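Local coordinates for bumblebee peptidoglycan recognition protein SA (Bombus, PDB 5XZ4) that probably recognises bacterial peptidoglycan in innate immunity, with a preference for the Dap-type over the Lys-type polymer, at residues E55-R58 with S59-D63; I128-G131 with K132-I136; K158-K161 with Q162-N165. All blocks are in the same frame, centred on the assembly; numbering follows the deposited sequence.

Overall arrangement
Three different helices carry the three contacts, which follow in series along the chain: contact 1 on helix 47-64, contact 2 at the C-terminal end of helix 118-134, contact 3 along helix 157-163. Contact 1 lies across the chain's centre from both others, with centres about 28 Å from contact 2 and about 27 Å from contact 3. Contacts 2 and 3 have centres about 21 Å apart and nearest atoms about 7 Å apart. The helices accompany a mixed sheet, the alpha/beta arrangement of the amidase-like fold of peptidoglycan recognition proteins. Contacts 2 and 3 thus belong to two helices that pack together, through Leu159 and Gln162, while contact 1 stands apart on helix 47-64.

Contact 1: E55-R58 with S59-D63; sequences ENIR and SYHMD. With TRS (2-amino-2-hydroxymethyl-propane-1,3-diol), chain E.
Arg58 and Met62 meet one turn apart on helix 47-64, an alpha-helix of the amidase-like fold whose i to i+3 and i to i+4 spacings bring these side chains together. Met62 SD lies at the edge of the Arg58 guanidinium, near its plane, and accepts a weak hydrogen bond from NH2 at 3.4 Å. The Arg58 chain leaves with CG anti to the backbone N (chi1 -179°) and then bends twice, which folds the guanidinium back over Ser59 so that one face lies above Ser59 N. Glu55 is gripped side-on: Arg58 NE reaches OE1 at 3.0 Å from above the carboxylate plane, and NH1 reaches OE2 at 2.8 Å on its syn side but well out of the carboxylate plane, a salt bridge. The two bonds fix the guanidinium's rotation, while Glu55 OE1 has a second partner in Thr17.

The packed flank is formed by Ile57 and His61, side by side and pointing the same way. Ile57 CG2 sits over one face of the imidazole, 3.7 Å from the ring centroid, a CH-pi contact. Trp67 also meets this ring, and ND1 is hydrogen-bonded to Gly71 N.

The other flank is looser and polar. Here a Tris molecule, probably from the crystallisation liquor, hydrogen-bonds through its N to Asn56 OD1 and to Ser59 OG, and through O3 to Glu55 OE2. At the guanidinium edge a water accepts from Arg58 NH2 at 2.9 Å and donates to Asp63 OD1 at 2.7 Å, linking the two side chains.

Contact 2: I128-G131 with K132-I136; sequences IHCG and KSKGI
Lys132 runs alongside His129 and slants across Ile128 near the C-terminal end of helix 118-134. CB lies 3.6 Å from His129 O, and CG is as close to Ile128 O, the carbonyl that accepts the Lys132 N-H. The chain then bends at chi3 (-95°), carrying CE to Ile128 CG2 at 4.1 Å and to the His129 ring at CD2. NZ ends 3.9 Å from His129 CD2, lying obliquely to the ring, but its strongest partner is Glu168, with which it forms a salt bridge; His129 NE2 makes a weak hydrogen bond to the same carboxylate oxygen.

On another side of the helix, Lys134 CD and CE pass Cys130 SG, each at 3.8 Å, where the sulfur is held in the disulfide to Cys7. A Schellman motif closes the last turn with two weak hydrogen bonds, Ile136 N to Gly131 O and Gly135 N to Lys132 O; Gly135 N also bonds weakly to Gly131 O. Gly135 has positive phi (96°), and a side chain there would jam against the preceding carbonyl oxygen.

Ile128 and Lys132 face strand 141-145, touching Val143 and Ile141 respectively, while Ile136 leads into strand 137-138 and pairs through its backbone with Ile31 of strand 31-38.

Contact 3: K158-K161 with Q162-N165; sequences KLQK and QIKN
Leu159 O accepts the N-H of Ile163 at 3.0 Å, the shortest of the backbone hydrogen bonds joining 158-161 to 162-165. Beside it, Gln162 N donates to Lys158 O at 3.1 Å. Gln162 turns its CG anti to the carbonyl carbon (chi1 -67°) and extends beyond, which lays CG against Lys158 O at 3.3 Å and brings OE1 to Leu159 CA at 3.4 Å, with CD1 of the leucine also near. The Leu159 and Gln162 side chains cross at about a right angle, and the amide NE2 is held by Ala116 O.

These residues belong to helix 157-163, the last helix of the amidase-like fold, and Leu159 and Gln162 both rest on Leu121 of helix 118-134. Ile163 places CG1 between its backbone N and carbonyl carbon (chi1 67°), a setting that presses CG1 on Gln160 O and leaves CG2 to meet Leu159 CD1 at 4.0 Å. Its CD1 approaches Gln160 OE1, a buried oxygen with no polar partner, whereas Gln160 NE2 hydrogen-bonds to Gln148 OE1. Replacing Ile163 by an alanine would probably open a gap beside Leu159 CD1 and leave the Gln160 amide less firmly packed. Lys164 N donates to Lys161 O, three residues back, at 3.2 Å, and Lys164 CG lies 3.5 Å from Gln160 O.

Contact 1: E55-R58 with S59-D63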
# COMPACT_ATOMS: atom_id res chain seq x y z
N GLU A 55 -6.91 -4.18 -10.88
CA GLU A 55 -6.60 -4.33 -12.30
C GLU A 55 -6.64 -2.98 -13.06
O GLU A 55 -5.77 -2.72 -13.89
CB GLU A 55 -7.57 -5.36 -12.93
CG GLU A 55 -7.69 -5.36 -14.47
CD GLU A 55 -6.39 -5.56 -15.23
OE1 GLU A 55 -5.42 -6.14 -14.67
OE2 GLU A 55 -6.34 -5.11 -16.43
N ASN A 56 -7.63 -2.14 -12.76
CA ASN A 56 -7.70 -0.83 -13.42
C ASN A 56 -6.67 0.20 -12.98
O ASN A 56 -6.20 0.98 -13.82
CB ASN A 56 -9.12 -0.35 -13.38
CG ASN A 56 -9.95 -1.07 -14.45
OD1 ASN A 56 -9.94 -0.67 -15.62
ND2 ASN A 56 -10.52 -2.22 -14.09
N ILE A 57 -6.23 0.14 -11.72
CA ILE A 57 -5.09 0.97 -11.32
C ILE A 57 -3.81 0.49 -12.02
O ILE A 57 -3.05 1.30 -12.56
CB ILE A 57 -4.92 0.96 -9.78
CG1 ILE A 57 -6.16 1.57 -9.11
CG2 ILE A 57 -3.66 1.75 -9.40
CD1 ILE A 57 -6.31 1.28 -7.62
N ARG A 58 -3.60 -0.84 -12.02
CA ARG A 58 -2.46 -1.41 -12.75
C ARG A 58 -2.46 -0.97 -14.23
O ARG A 58 -1.43 -0.56 -14.78
CB ARG A 58 -2.46 -2.95 -12.68
CG ARG A 58 -1.28 -3.60 -13.39
CD ARG A 58 -1.67 -4.91 -14.05
NE ARG A 58 -2.77 -4.79 -15.03
CZ ARG A 58 -2.65 -4.28 -16.26
NH1 ARG A 58 -3.74 -4.26 -17.05
NH2 ARG A 58 -1.49 -3.81 -16.72
N SER A 59 -3.61 -1.11 -14.90
CA SER A 59 -3.74 -0.75 -16.31
C SER A 59 -3.33 0.73 -16.51
O SER A 59 -2.56 1.04 -17.44
CB SER A 59 -5.18 -0.98 -16.73
OG SER A 59 -5.37 -0.63 -18.10
N TYR A 60 -3.83 1.62 -15.66
CA TYR A 60 -3.51 3.04 -15.78
C TYR A 60 -2.00 3.32 -15.54
O TYR A 60 -1.34 4.02 -16.30
CB TYR A 60 -4.43 3.85 -14.86
CG TYR A 60 -4.24 5.35 -15.00
CD1 TYR A 60 -4.69 6.05 -16.14
CD2 TYR A 60 -3.59 6.06 -13.98
CE1 TYR A 60 -4.46 7.42 -16.25
CE2 TYR A 60 -3.39 7.44 -14.10
CZ TYR A 60 -3.83 8.11 -15.23
OH TYR A 60 -3.62 9.47 -15.35
N HIS A 61 -1.47 2.69 -14.50
CA HIS A 61 -0.05 2.88 -14.19
C HIS A 61 0.87 2.38 -15.30
O HIS A 61 1.85 3.05 -15.65
CB HIS A 61 0.30 2.21 -12.85
CG HIS A 61 -0.24 2.94 -11.65
ND1 HIS A 61 0.06 2.57 -10.35
CD2 HIS A 61 -1.00 4.06 -11.56
CE1 HIS A 61 -0.55 3.40 -9.52
NE2 HIS A 61 -1.19 4.32 -10.22
N MET A 62 0.58 1.19 -15.83
CA MET A 62 1.44 0.61 -16.87
C MET A 62 1.23 1.27 -18.24
O MET A 62 2.20 1.61 -18.92
CB MET A 62 1.26 -0.90 -16.94
CG MET A 62 1.80 -1.57 -15.66
SD MET A 62 1.68 -3.38 -15.64
CE MET A 62 2.89 -3.79 -16.87
N ASP A 63 -0.02 1.47 -18.65
CA ASP A 63 -0.30 1.99 -20.01
C ASP A 63 -0.20 3.50 -20.11
O ASP A 63 0.28 4.02 -21.11
CB ASP A 63 -1.66 1.53 -20.48
CG ASP A 63 -1.74 0.04 -20.72
OD1 ASP A 63 -0.71 -0.67 -20.55
OD2 ASP A 63 -2.85 -0.37 -21.06
C TRS E . -8.80 -1.51 -18.98
C1 TRS E . -8.58 -1.10 -20.45
C2 TRS E . -10.28 -1.75 -18.71
C3 TRS E . -8.01 -2.81 -18.67
N TRS E . -8.35 -0.42 -18.08
O1 TRS E . -7.26 -0.61 -20.65
O2 TRS E . -11.09 -0.57 -18.91
O3 TRS E . -8.16 -3.14 -17.26
O HOH W 1 -1.37 -3.03 -19.46

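Contact 2: I128-G131 with K132-I136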
# COMPACT_ATOMS: atom_id res chain seq x y z
N ILE A 128 1.39 -5.16 8.55
CA ILE A 128 2.59 -4.58 9.13
C ILE A 128 3.11 -5.52 10.23
O ILE A 128 4.30 -5.82 10.27
CB ILE A 128 2.32 -3.15 9.64
CG1 ILE A 128 2.06 -2.21 8.45
CG2 ILE A 128 3.50 -2.64 10.46
CD1 ILE A 128 1.37 -0.93 8.85
N HIS A 129 2.22 -6.02 11.11
CA HIS A 129 2.65 -6.95 12.16
C HIS A 129 3.25 -8.23 11.60
O HIS A 129 4.25 -8.70 12.13
CB HIS A 129 1.50 -7.22 13.11
CG HIS A 129 1.31 -6.12 14.09
ND1 HIS A 129 0.74 -6.32 15.33
CD2 HIS A 129 1.66 -4.81 14.05
CE1 HIS A 129 0.69 -5.17 15.98
NE2 HIS A 129 1.28 -4.25 15.24
N CYS A 130 2.64 -8.78 10.55
CA CYS A 130 3.12 -9.96 9.83
C CYS A 130 4.53 -9.71 9.32
O CYS A 130 5.42 -10.54 9.54
CB CYS A 130 2.19 -10.25 8.65
SG CYS A 130 2.77 -11.47 7.44
N GLY A 131 4.72 -8.58 8.65
CA GLY A 131 6.00 -8.23 8.06
C GLY A 131 7.09 -8.16 9.11
O GLY A 131 8.20 -8.66 8.87
N LYS A 132 6.78 -7.53 10.25
CA LYS A 132 7.71 -7.49 11.40
C LYS A 132 8.01 -8.90 11.93
O LYS A 132 9.18 -9.25 12.11
CB LYS A 132 7.14 -6.62 12.53
CG LYS A 132 7.17 -5.12 12.28
CD LYS A 132 6.99 -4.36 13.59
CE LYS A 132 5.54 -3.99 13.80
NZ LYS A 132 5.24 -3.66 15.24
N SER A 133 6.96 -9.69 12.17
CA SER A 133 7.08 -11.05 12.72
C SER A 133 7.98 -11.94 11.88
O SER A 133 8.81 -12.70 12.41
CB SER A 133 5.69 -11.67 12.82
OG SER A 133 5.01 -11.17 13.95
N LYS A 134 7.82 -11.82 10.56
CA LYS A 134 8.55 -12.63 9.57
C LYS A 134 9.98 -12.15 9.42
O LYS A 134 10.85 -12.93 9.02
CB LYS A 134 7.86 -12.58 8.21
CG LYS A 134 6.68 -13.52 8.04
CD LYS A 134 6.03 -13.30 6.68
CE LYS A 134 5.01 -14.38 6.32
NZ LYS A 134 5.62 -15.70 5.95
N GLY A 135 10.22 -10.87 9.70
CA GLY A 135 11.54 -10.26 9.56
C GLY A 135 11.75 -9.53 8.24
O GLY A 135 12.86 -9.14 7.92
N ILE A 136 10.67 -9.34 7.48
CA ILE A 136 10.69 -8.58 6.23
C ILE A 136 10.79 -7.07 6.52
O ILE A 136 11.47 -6.33 5.81
CB ILE A 136 9.43 -8.87 5.38
CG1 ILE A 136 9.32 -10.37 5.04
CG2 ILE A 136 9.41 -8.01 4.11
CD1 ILE A 136 7.93 -10.80 4.62

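Contact 3: K158-K161 with Q162-N165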
# COMPACT_ATOMS: atom_id res chain seq x y z
N LYS A 158 -8.40 12.23 6.82
CA LYS A 158 -9.05 11.35 7.77
C LYS A 158 -8.24 10.07 8.06
O LYS A 158 -8.06 9.71 9.21
CB LYS A 158 -10.49 11.03 7.35
CG LYS A 158 -11.33 10.41 8.44
CD LYS A 158 -11.90 11.44 9.40
CE LYS A 158 -12.76 10.76 10.46
NZ LYS A 158 -13.00 11.67 11.61
N LEU A 159 -7.74 9.43 6.99
CA LEU A 159 -6.89 8.25 7.15
C LEU A 159 -5.58 8.62 7.84
O LEU A 159 -5.08 7.84 8.65
CB LEU A 159 -6.65 7.56 5.80
CG LEU A 159 -5.76 6.31 5.79
CD1 LEU A 159 -6.11 5.24 6.82
CD2 LEU A 159 -5.85 5.73 4.40
N GLN A 160 -5.04 9.79 7.52
CA GLN A 160 -3.84 10.29 8.21
C GLN A 160 -4.04 10.34 9.74
O GLN A 160 -3.17 9.92 10.50
CB GLN A 160 -3.40 11.64 7.64
CG GLN A 160 -2.16 12.22 8.32
CD GLN A 160 -0.88 11.49 7.95
OE1 GLN A 160 -0.83 10.74 6.99
NE2 GLN A 160 0.18 11.73 8.71
N LYS A 161 -5.20 10.84 10.18
CA LYS A 161 -5.55 10.83 11.61
C LYS A 161 -5.65 9.40 12.15
O LYS A 161 -5.15 9.10 13.23
CB LYS A 161 -6.85 11.62 11.87
CG LYS A 161 -6.69 13.13 11.69
CD LYS A 161 -7.96 13.92 12.00
CE LYS A 161 -7.73 15.43 11.92
NZ LYS A 161 -7.52 15.92 10.52
N GLN A 162 -6.27 8.49 11.38
CA GLN A 162 -6.48 7.12 11.84
C GLN A 162 -5.17 6.35 12.10
O GLN A 162 -5.06 5.61 13.07
CB GLN A 162 -7.38 6.35 10.85
CG GLN A 162 -8.82 6.87 10.78
CD GLN A 162 -9.62 6.19 9.67
OE1 GLN A 162 -9.44 6.49 8.49
NE2 GLN A 162 -10.49 5.29 10.05
N ILE A 163 -4.17 6.51 11.23
CA ILE A 163 -2.91 5.78 11.41
C ILE A 163 -2.09 6.23 12.63
O ILE A 163 -1.23 5.47 13.09
CB ILE A 163 -2.03 5.74 10.14
CG1 ILE A 163 -1.49 7.13 9.77
CG2 ILE A 163 -2.78 5.10 8.98
CD1 ILE A 163 -0.52 7.12 8.61
N LYS A 164 -2.37 7.42 13.17
CA LYS A 164 -1.72 7.90 14.41
C LYS A 164 -2.03 7.02 15.64
O LYS A 164 -1.33 7.12 16.66
CB LYS A 164 -2.04 9.38 14.67
CG LYS A 164 -1.59 10.30 13.55
CD LYS A 164 -1.90 11.76 13.83
CE LYS A 164 -1.42 12.61 12.67
NZ LYS A 164 -1.54 14.06 12.94
N ASN A 165 -3.05 6.15 15.53
CA ASN A 165 -3.43 5.22 16.60
C ASN A 165 -2.49 4.00 16.68
O ASN A 165 -2.58 3.20 17.62
CB ASN A 165 -4.89 4.76 16.42
CG ASN A 165 -5.89 5.90 16.55
OD1 ASN A 165 -5.74 6.78 17.39
ND2 ASN A 165 -6.93 5.86 15.74